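Local coordinates for cytochrome c (Pseudomonas aeruginosa, PDB 6RTE), which acts as the dihydro-heme d1 dehydrogenase NirN of heme d1 biosynthesis, pairing a heme c-binding region with an eight-bladed beta-propeller, at residues Gln266-Ala272 and Val284-Val289; Leu254-Ile258 and Gly300-Ala304. All coordinates share one frame; numbering follows the deposited sequence.

Contact 1: Gln266-Ala272 and Val284-Val289; sequences QASRVSA and VALKDV
A classic beta bulge, with S271 and A272 both facing A285, lies at the open end of the hairpin of strands 270-276 and 281-286, the first two strands of a four-stranded propeller blade. A285 O takes the N-H of S271 at 2.7 Å, while the second bond, from A272 N to A285 O, is weak at 3.4 Å. The return bond of the bulge, A285 N to A272 O, is the stronger one for A272. Just before it, V270 and L286 form a non-hydrogen-bonded pair; V270 CG2 lies against L286 CD2, and CG1 against V284 CG1.

Past the paired residues, side chains add to one further backbone bond, K287 N to R269 O. D288 CG stands beside its own backbone N (chi1 -55°), and its carboxylate meets the side of the R269 guanidinium, the two planes only 7° apart. R269 NE donates to D288 OD2 at 3.0 Å and R269 NH2 to D288 OD1 at 2.9 Å, both on syn lone pairs. The R269 backbone N reaches the same OD2 on its anti side, also 2.9 Å away. K287 CG packs over a face of the guanidinium, which in addition makes a cation-pi contact with Y239. S268 OG and K287 N reach R269 O from opposite faces of that carbonyl. S271 OG turns to D315 instead.

Three N-H groups of one arginine therefore fix the tilt and rotation of the D288 carboxylate, and S268 OG accepts D288 N across the contact at 2.9 Å and donates to R269 O of its own segment, linking the two segments where regular strand pairing has stopped.

Contact 2: Leu254-Ile258 and Gly300-Ala304; sequences LVQVI and GKPVA
K301 starts in the tight position between its backbone N and carbonyl carbon (chi1 50°) and then runs fully extended, which brings its CD to V255 CG1 and leaves its NZ one water short of V255 O. Q256 swings CG opposite its own N (chi1 -156°) and reaches across V303. The K301 chain crosses V255 obliquely, CD touching V255 CG1 at 3.8 Å. Its ammonium makes no direct bond to strand 254-258; water 1 bridges instead, accepting from K301 NZ at 2.8 Å and donating to V255 O at 2.8 Å.

The Q256 side chain meets V303 at about a right angle, its amide end against the CB and CG1 of the valine. OE1 comes to 3.1 Å from V303 CG1, but a second Q256 conformer exists, so that close approach is doubtful. The same reservation covers water 2, which donates to Q256 OE1 at 2.7 Å and has a weak link to K301 NZ. Further along the strand, I258 brings the end of its chain in: CD1 sits 3.7 Å from P302 O and 3.8 Å from V303 CA. The CB of P302, the centre of an inverse gamma turn, points away from 254-258, and its side chain touches W233 and L295. Its carbonyl O is buried here against the I258 methyl without a polar partner in the model.

No direct hydrogen bond spans the two segments. V255 and Q256 form a classic beta bulge opposite L246, on the outermost strand of one propeller blade, and the loop 300-304 joins the last two strands of the next; the contact therefore lies between adjacent blades of the eight-bladed beta-propeller, the outer strand of one meeting the loop before the last strand of the next.

Overall arrangement
Contact 1 lies within one blade, whereas contact 2 joins that blade to the one before it. In sequence, contact 1 is nested inside the loop closed by contact 2: strand 254-259 leads directly to strand 270-276. The centres are 17 Å apart and the nearest atoms about 6 Å, so the contacts do not touch, but they share neighbours. I258 and V284 both pack on W293 and L295, and V270 and V284 on L244, whose backbone pairs with I258. The residues of the heme c pocket fall between 46 and 198, outside all four segments. A butanediol, probably from the crystallisation liquor, lies about 4 Å from the V255 side chain.

Contact 1: Gln266-Ala272 and Val284-Val289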
loop_
_atom_site.group_PDB
_atom_site.type_symbol
_atom_site.label_atom_id
_atom_site.label_comp_id
_atom_site.label_asym_id
_atom_site.label_seq_id
_atom_site.Cartn_x
_atom_site.Cartn_y
_atom_site.Cartn_z
ATOM N N GLN A 266 18.425 -15.800 -11.650
ATOM C CA GLN A 266 17.220 -16.394 -11.070
ATOM C C GLN A 266 16.107 -15.350 -10.952
ATOM O O GLN A 266 16.309 -14.281 -10.375
ATOM C CB GLN A 266 17.515 -16.994 -9.696
ATOM C CG GLN A 266 16.416 -17.950 -9.204
ATOM C CD GLN A 266 16.813 -18.769 -7.980
ATOM O OE1 GLN A 266 17.980 -19.140 -7.802
ATOM N NE2 GLN A 266 15.834 -19.061 -7.132
ATOM N N ALA A 267 14.931 -15.680 -11.488
ATOM C CA ALA A 267 13.808 -14.752 -11.490
ATOM C C ALA A 267 13.268 -14.524 -10.081
ATOM O O ALA A 267 13.326 -15.406 -9.217
ATOM C CB ALA A 267 12.682 -15.292 -12.373
ATOM N N SER A 268 12.713 -13.332 -9.859
ATOM C CA SER A 268 12.133 -13.009 -8.566
ATOM C C SER A 268 10.912 -12.121 -8.728
ATOM O O SER A 268 10.818 -11.323 -9.666
ATOM C CB SER A 268 13.150 -12.302 -7.658
ATOM O OG SER A 268 12.574 -11.946 -6.416
ATOM N N ARG A 269 9.987 -12.254 -7.779
ATOM C CA ARG A 269 8.957 -11.256 -7.572
ATOM C C ARG A 269 9.558 -10.038 -6.873
ATOM O O ARG A 269 10.529 -10.151 -6.123
ATOM C CB ARG A 269 7.824 -11.829 -6.720
ATOM C CG ARG A 269 7.107 -13.006 -7.344
ATOM C CD ARG A 269 6.184 -13.699 -6.340
ATOM N NE ARG A 269 6.948 -14.398 -5.304
ATOM C CZ ARG A 269 6.403 -15.046 -4.281
ATOM N NH1 ARG A 269 5.083 -15.104 -4.154
ATOM N NH2 ARG A 269 7.182 -15.645 -3.395
ATOM N N VAL A 270 8.989 -8.869 -7.143
ATOM C CA VAL A 270 9.342 -7.658 -6.406
ATOM C C VAL A 270 8.398 -7.559 -5.222
ATOM O O VAL A 270 7.179 -7.559 -5.396
ATOM C CB VAL A 270 9.248 -6.402 -7.290
ATOM C CG1 VAL A 270 9.478 -5.162 -6.435
ATOM C CG2 VAL A 270 10.274 -6.464 -8.422
ATOM N N SER A 271 8.957 -7.457 -4.013
ATOM C CA SER A 271 8.113 -7.330 -2.839
ATOM C C SER A 271 7.586 -5.904 -2.670
ATOM O O SER A 271 6.393 -5.707 -2.407
ATOM C CB SER A 271 8.876 -7.760 -1.595
ATOM O OG SER A 271 8.007 -7.662 -0.482
ATOM N N ALA A 272 8.456 -4.905 -2.812
ATOM C CA ALA A 272 8.043 -3.512 -2.648
ATOM C C ALA A 272 9.123 -2.595 -3.203
ATOM O O ALA A 272 10.313 -2.934 -3.184
ATOM C CB ALA A 272 7.780 -3.184 -1.169
ATOM N N VAL A 284 14.631 -1.295 -3.832
ATOM C CA VAL A 284 13.730 -2.366 -4.233
ATOM C C VAL A 284 13.985 -3.595 -3.366
ATOM O O VAL A 284 15.127 -4.069 -3.263
ATOM C CB VAL A 284 13.900 -2.714 -5.727
ATOM C CG1 VAL A 284 12.941 -3.833 -6.139
ATOM C CG2 VAL A 284 13.683 -1.462 -6.586
ATOM N N ALA A 285 12.916 -4.118 -2.769
ATOM C CA ALA A 285 12.943 -5.370 -2.026
ATOM C C ALA A 285 12.514 -6.508 -2.941
ATOM O O ALA A 285 11.452 -6.428 -3.569
ATOM C CB ALA A 285 12.018 -5.310 -0.816
ATOM N N LEU A 286 13.337 -7.549 -3.018
ATOM C CA LEU A 286 13.082 -8.703 -3.878
ATOM C C LEU A 286 12.658 -9.917 -3.057
ATOM O O LEU A 286 13.320 -10.297 -2.086
ATOM C CB LEU A 286 14.323 -9.047 -4.708
ATOM C CG LEU A 286 14.704 -7.954 -5.698
ATOM C CD1 LEU A 286 16.015 -8.289 -6.383
ATOM C CD2 LEU A 286 13.587 -7.724 -6.746
ATOM N N LYS A 287 11.573 -10.554 -3.494
ATOM C CA LYS A 287 10.935 -11.609 -2.714
ATOM C C LYS A 287 11.754 -12.895 -2.697
ATOM O O LYS A 287 11.827 -13.571 -1.663
ATOM C CB LYS A 287 9.541 -11.869 -3.303
ATOM C CG LYS A 287 8.595 -12.630 -2.440
ATOM C CD LYS A 287 8.212 -11.832 -1.222
ATOM C CE LYS A 287 7.317 -12.658 -0.328
ATOM N NZ LYS A 287 7.431 -12.218 1.081
ATOM N N ASP A 288 12.383 -13.256 -3.817
ATOM C CA ASP A 288 12.800 -14.642 -4.039
ATOM C C ASP A 288 14.288 -14.825 -4.288
ATOM O O ASP A 288 14.720 -15.946 -4.582
ATOM C CB ASP A 288 12.019 -15.228 -5.218
ATOM C CG ASP A 288 10.546 -15.116 -5.020
ATOM O OD1 ASP A 288 10.052 -15.671 -4.018
ATOM O OD2 ASP A 288 9.894 -14.443 -5.842
ATOM N N VAL A 289 15.093 -13.774 -4.161
ATOM C CA VAL A 289 16.533 -13.889 -4.330
ATOM C C VAL A 289 17.220 -13.169 -3.174
ATOM O O VAL A 289 16.623 -12.348 -2.474
ATOM C CB VAL A 289 17.002 -13.312 -5.686
ATOM C CG1 VAL A 289 16.508 -14.202 -6.830
ATOM C CG2 VAL A 289 16.512 -11.887 -5.859
#

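Contact 2: Leu254-Ile258 and Gly300-Ala304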
loop_
_atom_site.group_PDB
_atom_site.type_symbol
_atom_site.label_atom_id
_atom_site.label_comp_id
_atom_site.label_asym_id
_atom_site.label_seq_id
_atom_site.Cartn_x
_atom_site.Cartn_y
_atom_site.Cartn_z
ATOM N N LEU A 254 5.421 4.412 -20.938
ATOM C CA LEU A 254 6.428 3.416 -20.575
ATOM C C LEU A 254 7.832 3.911 -20.907
ATOM O O LEU A 254 8.113 4.320 -22.040
ATOM C CB LEU A 254 6.175 2.103 -21.309
ATOM C CG LEU A 254 7.236 1.026 -21.042
ATOM C CD1 LEU A 254 7.335 0.697 -19.567
ATOM C CD2 LEU A 254 6.928 -0.231 -21.857
ATOM N N VAL A 255 8.722 3.854 -19.927
ATOM C CA VAL A 255 10.131 4.096 -20.150
ATOM C C VAL A 255 10.904 2.786 -20.339
ATOM O O VAL A 255 11.635 2.627 -21.312
ATOM C CB VAL A 255 10.717 4.943 -18.998
ATOM C CG1 VAL A 255 12.190 5.240 -19.248
ATOM C CG2 VAL A 255 9.914 6.245 -18.850
ATOM N N GLN A 256 10.764 1.838 -19.416
ATOM C CA GLN A 256 11.525 0.597 -19.547
ATOM C C GLN A 256 10.992 -0.458 -18.585
ATOM O O GLN A 256 10.646 -0.151 -17.441
ATOM C CB GLN A 256 13.021 0.849 -19.290
ATOM C CG GLN A 256 13.955 -0.178 -19.925
ATOM C CD GLN A 256 15.420 0.242 -19.864
ATOM O OE1 GLN A 256 15.765 1.395 -20.140
ATOM N NE2 GLN A 256 16.288 -0.699 -19.509
ATOM N N VAL A 257 10.940 -1.697 -19.069
ATOM C CA VAL A 257 10.591 -2.868 -18.263
ATOM C C VAL A 257 11.899 -3.472 -17.764
ATOM O O VAL A 257 12.774 -3.820 -18.571
ATOM C CB VAL A 257 9.798 -3.899 -19.082
ATOM C CG1 VAL A 257 9.533 -5.162 -18.259
ATOM C CG2 VAL A 257 8.493 -3.301 -19.591
ATOM N N ILE A 258 12.049 -3.580 -16.451
ATOM C CA ILE A 258 13.271 -4.134 -15.862
ATOM C C ILE A 258 12.967 -5.487 -15.221
ATOM O O ILE A 258 12.364 -5.537 -14.142
ATOM C CB ILE A 258 13.881 -3.170 -14.827
ATOM C CG1 ILE A 258 14.094 -1.775 -15.435
ATOM C CG2 ILE A 258 15.194 -3.733 -14.318
ATOM C CD1 ILE A 258 14.436 -0.694 -14.405
ATOM N N GLY A 300 19.598 10.443 -14.336
ATOM C CA GLY A 300 18.641 10.137 -15.380
ATOM C C GLY A 300 17.841 8.890 -15.083
ATOM O O GLY A 300 17.859 8.347 -13.968
ATOM N N LYS A 301 17.106 8.429 -16.107
ATOM C CA LYS A 301 16.129 7.365 -15.919
ATOM C C LYS A 301 16.790 6.187 -15.190
ATOM O O LYS A 301 17.862 5.722 -15.614
ATOM C CB LYS A 301 15.543 6.918 -17.260
ATOM C CG LYS A 301 16.566 6.617 -18.327
ATOM C CD LYS A 301 15.895 6.153 -19.605
ATOM C CE LYS A 301 16.929 5.857 -20.692
ATOM N NZ LYS A 301 16.276 5.390 -21.943
ATOM N N PRO A 302 16.231 5.738 -14.062
ATOM C CA PRO A 302 16.910 4.713 -13.258
ATOM C C PRO A 302 16.663 3.313 -13.812
ATOM O O PRO A 302 15.703 2.646 -13.430
ATOM C CB PRO A 302 16.296 4.899 -11.864
ATOM C CG PRO A 302 14.924 5.450 -12.127
ATOM C CD PRO A 302 15.047 6.301 -13.377
ATOM N N VAL A 303 17.522 2.870 -14.724
ATOM C CA VAL A 303 17.306 1.616 -15.433
ATOM C C VAL A 303 18.370 0.573 -15.121
ATOM O O VAL A 303 18.288 -0.542 -15.641
ATOM C CB VAL A 303 17.208 1.845 -16.955
ATOM C CG1 VAL A 303 15.932 2.631 -17.300
ATOM C CG2 VAL A 303 18.436 2.575 -17.474
ATOM N N ALA A 304 19.343 0.882 -14.271
ATOM C CA ALA A 304 20.421 -0.056 -13.956
ATOM C C ALA A 304 20.565 -0.214 -12.448
ATOM O O ALA A 304 20.973 0.747 -11.764
ATOM C CB ALA A 304 21.739 0.411 -14.574
HETATM O O HOH W 1 14.022 3.676 -22.236
HETATM O O HOH W 2 17.860 2.432 -21.459
#